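Long-range contacts in putative hemin storage protein (Bordetella bronchiseptica, PDB 6AU1), which cleaves deacetylated poly-beta-1,6-N-acetylglucosamine, a biofilm polysaccharide, through the glycoside hydrolase domain that makes up this chain: residues P239-V244 against R282-A287; V78-K83 against A151-G156. All blocks are in the same frame, centred on the assembly; numbering follows the deposited sequence.

Interaction 1: residues P239-V244 against R282-A287. With SO4 (sulfate ion), chain E.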
# COMPACT_ATOMS: atom_id res chain seq x y z
N PRO A 239 -7.83 9.02 -8.52
CA PRO A 239 -9.04 8.28 -8.94
C PRO A 239 -10.30 8.57 -8.12
O PRO A 239 -11.40 8.29 -8.59
CB PRO A 239 -8.62 6.81 -8.76
CG PRO A 239 -7.14 6.81 -8.87
CD PRO A 239 -6.69 8.11 -8.27
N VAL A 240 -10.15 9.10 -6.91
CA VAL A 240 -11.30 9.49 -6.10
C VAL A 240 -11.79 10.89 -6.49
O VAL A 240 -12.98 11.11 -6.71
CB VAL A 240 -10.94 9.45 -4.61
CG1 VAL A 240 -12.15 9.85 -3.74
CG2 VAL A 240 -10.41 8.07 -4.24
N LEU A 241 -10.86 11.83 -6.59
CA LEU A 241 -11.22 13.22 -6.91
C LEU A 241 -11.65 13.36 -8.36
O LEU A 241 -12.52 14.17 -8.69
CB LEU A 241 -10.05 14.16 -6.62
CG LEU A 241 -9.70 14.30 -5.13
CD1 LEU A 241 -8.38 15.04 -4.95
CD2 LEU A 241 -10.82 15.02 -4.40
N ASP A 242 -11.04 12.55 -9.23
CA ASP A 242 -11.31 12.62 -10.66
C ASP A 242 -11.38 11.22 -11.25
O ASP A 242 -10.39 10.70 -11.76
CB ASP A 242 -10.24 13.44 -11.37
CG ASP A 242 -10.50 13.59 -12.85
OD1 ASP A 242 -11.67 13.42 -13.27
OD2 ASP A 242 -9.54 13.87 -13.60
N PRO A 243 -12.57 10.60 -11.18
CA PRO A 243 -12.67 9.18 -11.50
C PRO A 243 -12.32 8.81 -12.94
O PRO A 243 -12.07 7.64 -13.19
CB PRO A 243 -14.14 8.87 -11.21
CG PRO A 243 -14.47 9.82 -10.10
CD PRO A 243 -13.77 11.09 -10.49
N VAL A 244 -12.27 9.76 -13.87
CA VAL A 244 -11.81 9.43 -15.22
C VAL A 244 -10.39 8.86 -15.15
O VAL A 244 -10.02 8.01 -15.97
CB VAL A 244 -11.83 10.65 -16.16
CG1 VAL A 244 -10.87 11.71 -15.69
CG2 VAL A 244 -11.47 10.22 -17.58
N ARG A 282 -11.42 18.58 2.12
CA ARG A 282 -12.87 18.68 2.13
C ARG A 282 -13.47 17.99 0.90
O ARG A 282 -14.41 17.20 1.02
CB ARG A 282 -13.29 20.15 2.20
CG ARG A 282 -14.70 20.40 2.67
CD ARG A 282 -14.85 21.81 3.25
NE ARG A 282 -14.35 22.86 2.37
CZ ARG A 282 -13.30 23.64 2.64
NH1 ARG A 282 -12.63 23.49 3.78
NH2 ARG A 282 -12.92 24.57 1.78
N GLN A 283 -12.91 18.26 -0.27
CA GLN A 283 -13.39 17.63 -1.50
C GLN A 283 -13.15 16.12 -1.51
O GLN A 283 -13.98 15.36 -2.02
CB GLN A 283 -12.72 18.27 -2.72
CG GLN A 283 -13.21 19.67 -2.99
CD GLN A 283 -12.39 20.38 -4.06
OE1 GLN A 283 -11.35 19.89 -4.49
NE2 GLN A 283 -12.86 21.55 -4.48
N LEU A 284 -12.01 15.68 -0.96
CA LEU A 284 -11.72 14.25 -0.92
C LEU A 284 -12.75 13.52 -0.05
O LEU A 284 -13.29 12.49 -0.45
CB LEU A 284 -10.30 13.99 -0.39
CG LEU A 284 -9.83 12.53 -0.47
CD1 LEU A 284 -9.55 12.12 -1.91
CD2 LEU A 284 -8.60 12.34 0.39
N VAL A 285 -13.03 14.06 1.13
CA VAL A 285 -14.02 13.47 2.02
C VAL A 285 -15.40 13.43 1.38
O VAL A 285 -16.11 12.42 1.45
CB VAL A 285 -14.08 14.24 3.37
CG1 VAL A 285 -15.23 13.73 4.21
CG2 VAL A 285 -12.77 14.08 4.12
N ALA A 286 -15.79 14.53 0.72
CA ALA A 286 -17.08 14.60 0.05
C ALA A 286 -17.20 13.52 -1.01
O ALA A 286 -18.25 12.90 -1.18
CB ALA A 286 -17.28 15.97 -0.57
N ALA A 287 -16.10 13.29 -1.74
CA ALA A 287 -16.09 12.27 -2.79
C ALA A 287 -16.30 10.89 -2.20
O ALA A 287 -17.05 10.08 -2.75
CB ALA A 287 -14.78 12.33 -3.58
S SO4 E . -15.44 23.62 -1.15
O1 SO4 E . -14.50 24.66 -0.75
O2 SO4 E . -16.78 24.19 -1.24
O3 SO4 E . -15.43 22.55 -0.16
O4 SO4 E . -15.06 23.08 -2.45
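With CG1 anti to the backbone N (chi1 -180°), V240 holds that methyl out toward helix 277-290, while L284, its CG likewise anti to N, swings CD1 back toward the short helix 238-241. V240 CG1 settles 3.6 Å from A287 CB and 3.9 Å from L284 CD1, so one methyl bridges residues spaced a single turn apart on the longer helix. L241 instead has CG anti to the carbonyl carbon, beside the backbone N (chi1 -68°), and lays CD2 alongside the helix backbone, 3.7 Å from L284 CA; its CG also meets L284 CD1. Both V240 and L241 cross L284 at about a right angle. V240 and L284 both touch L265 of strand 262-266, in the outer layer of a TIM barrel. Elsewhere on helix 277-290, exposed R282 bends at chi3 and grips a sulfate edge-on: NE donates to O3 at 2.8 Å and NH2 to O1 at 3.0 Å, the latter nearly straight at 172°. Q283 NE2 adds a weak bond to O4, and Q279 NE2 also hydrogen-bonds the ion, probably from the crystallisation liquor. No hydrogen bond joins the two segments, so their adhesion rests on apolar contact.

Interaction 2: residues V78-K83 against A151-G156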
# COMPACT_ATOMS: atom_id res chain seq x y z
N VAL A 78 9.37 -7.78 15.09
CA VAL A 78 8.74 -6.48 15.31
C VAL A 78 7.23 -6.65 15.41
O VAL A 78 6.58 -6.04 16.26
CB VAL A 78 9.10 -5.48 14.21
CG1 VAL A 78 8.37 -4.15 14.40
CG2 VAL A 78 10.63 -5.27 14.19
N ALA A 79 6.68 -7.52 14.58
CA ALA A 79 5.24 -7.81 14.65
C ALA A 79 4.88 -8.40 16.02
O ALA A 79 3.91 -7.97 16.65
CB ALA A 79 4.83 -8.76 13.53
N TRP A 80 5.66 -9.37 16.49
CA TRP A 80 5.35 -9.97 17.79
C TRP A 80 5.46 -8.94 18.93
O TRP A 80 4.64 -8.94 19.86
CB TRP A 80 6.26 -11.17 18.09
CG TRP A 80 5.72 -12.49 17.58
CD1 TRP A 80 6.35 -13.37 16.73
CD2 TRP A 80 4.44 -13.06 17.87
NE1 TRP A 80 5.54 -14.46 16.50
CE2 TRP A 80 4.36 -14.29 17.18
CE3 TRP A 80 3.35 -12.66 18.66
CZ2 TRP A 80 3.24 -15.12 17.25
CZ3 TRP A 80 2.24 -13.48 18.72
CH2 TRP A 80 2.19 -14.69 18.02
N GLN A 81 6.46 -8.07 18.87
CA GLN A 81 6.64 -7.12 19.96
C GLN A 81 5.56 -6.06 19.94
O GLN A 81 5.09 -5.65 21.00
CB GLN A 81 8.02 -6.47 19.91
CG GLN A 81 9.13 -7.46 20.21
CD GLN A 81 10.32 -6.83 20.90
OE1 GLN A 81 10.21 -5.78 21.53
NE2 GLN A 81 11.48 -7.47 20.77
N LEU A 82 5.17 -5.60 18.75
CA LEU A 82 4.03 -4.69 18.64
C LEU A 82 2.77 -5.32 19.22
O LEU A 82 2.05 -4.68 20.00
CB LEU A 82 3.80 -4.29 17.18
CG LEU A 82 4.75 -3.22 16.65
CD1 LEU A 82 4.57 -3.07 15.15
CD2 LEU A 82 4.51 -1.88 17.36
N LYS A 83 2.51 -6.58 18.87
CA LYS A 83 1.30 -7.26 19.34
C LYS A 83 1.30 -7.44 20.86
O LYS A 83 0.32 -7.13 21.53
CB LYS A 83 1.13 -8.62 18.66
CG LYS A 83 0.77 -8.49 17.18
CD LYS A 83 0.47 -9.84 16.52
CE LYS A 83 -0.76 -10.51 17.13
NZ LYS A 83 -1.99 -9.68 17.04
N ALA A 151 6.35 -17.30 7.83
CA ALA A 151 7.45 -16.71 8.59
C ALA A 151 7.00 -15.91 9.80
O ALA A 151 7.80 -15.65 10.71
CB ALA A 151 8.31 -15.82 7.67
N ALA A 152 5.75 -15.49 9.81
CA ALA A 152 5.32 -14.53 10.82
C ALA A 152 3.84 -14.65 11.13
O ALA A 152 3.07 -15.19 10.34
CB ALA A 152 5.65 -13.11 10.37
N HIS A 153 3.47 -14.12 12.28
CA HIS A 153 2.08 -14.07 12.71
C HIS A 153 1.60 -12.63 12.66
O HIS A 153 2.23 -11.74 13.24
CB HIS A 153 1.94 -14.63 14.13
CG HIS A 153 0.55 -14.62 14.65
ND1 HIS A 153 0.10 -13.67 15.55
CD2 HIS A 153 -0.51 -15.43 14.41
CE1 HIS A 153 -1.17 -13.90 15.83
NE2 HIS A 153 -1.56 -14.96 15.15
N PHE A 154 0.49 -12.38 11.97
CA PHE A 154 -0.02 -11.02 11.84
C PHE A 154 -1.53 -11.06 11.60
O PHE A 154 -2.09 -12.13 11.40
CB PHE A 154 0.68 -10.26 10.72
CG PHE A 154 0.81 -11.03 9.44
CD1 PHE A 154 1.89 -11.87 9.22
CD2 PHE A 154 -0.17 -10.94 8.46
CE1 PHE A 154 2.00 -12.59 8.04
CE2 PHE A 154 -0.07 -11.65 7.29
CZ PHE A 154 1.02 -12.48 7.08
N ASP A 155 -2.16 -9.89 11.64
CA ASP A 155 -3.62 -9.81 11.70
C ASP A 155 -4.27 -9.41 10.39
O ASP A 155 -5.47 -9.61 10.20
CB ASP A 155 -4.02 -8.83 12.79
CG ASP A 155 -3.42 -9.19 14.13
OD1 ASP A 155 -3.85 -10.23 14.68
OD2 ASP A 155 -2.53 -8.45 14.62
N GLY A 156 -3.49 -8.81 9.51
CA GLY A 156 -4.04 -8.34 8.25
C GLY A 156 -2.97 -8.14 7.20
O GLY A 156 -1.77 -8.29 7.48
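The six-membered ring of W80 and the imidazole of H153 lie nearly parallel, their planes 10° apart, but they are slid so far that the rings barely overlap, with centroids 4.8 Å apart. The indole meets the base of the histidine as much as its ring: W80 CZ2 is 3.4 Å from H153 CB, and W80 CH2 is equally close to H153 ND1. H153 reaches this position with CG anti to the backbone N. K83 comes at the imidazole from another direction, placing CE at the ring edge, near its plane, 3.6 Å from H153 ND1. Bends at chi3 (64°) and chi4 (58°) then turn the ammonium to meet D155 tip to tip. K83 NZ forms a salt bridge there, at 2.8 Å to the syn lone pair of D155 OD2, with a weak bond to OD1. Within the TIM barrel, this joins the outer helix 75-86 to the loop that leads from helix 135-151 into strand 156-159. D155 OD2 also accepts from the backbone N of V90, so strand 89-94 holds the carboxylate that receives the lysine. A positive K83, with NZ 4.7 Å from H153 ND1, would be expected to disfavour protonation of the imidazole, although D155 may offset part of that effect. Deeper in, A79 CB rests 4.0 Å from the carbonyl O of H153, while Q224 pairs with the backbone of A152 and F154 through its side-chain amide.

Overall arrangement
Interactions 1 and 2 sit on opposite sides of the chain's centre, their centres about 34 Å apart and their nearest atoms about 21 Å apart, and they share no helix or loop. Both belong to the outer layer of the same barrel. Interaction 1 is helix against helix and partly buried, and is wholly apolar between its segments; charged chemistry appears only beside it, where the sulfate binds. Interaction 2 is a surface contact of helix against loop, and combines a slid aromatic pair with a salt bridge. Each also touches a barrel strand: 262-266 through aliphatic side chains in interaction 1, and 89-94 partly through backbone hydrogen bonds in interaction 2.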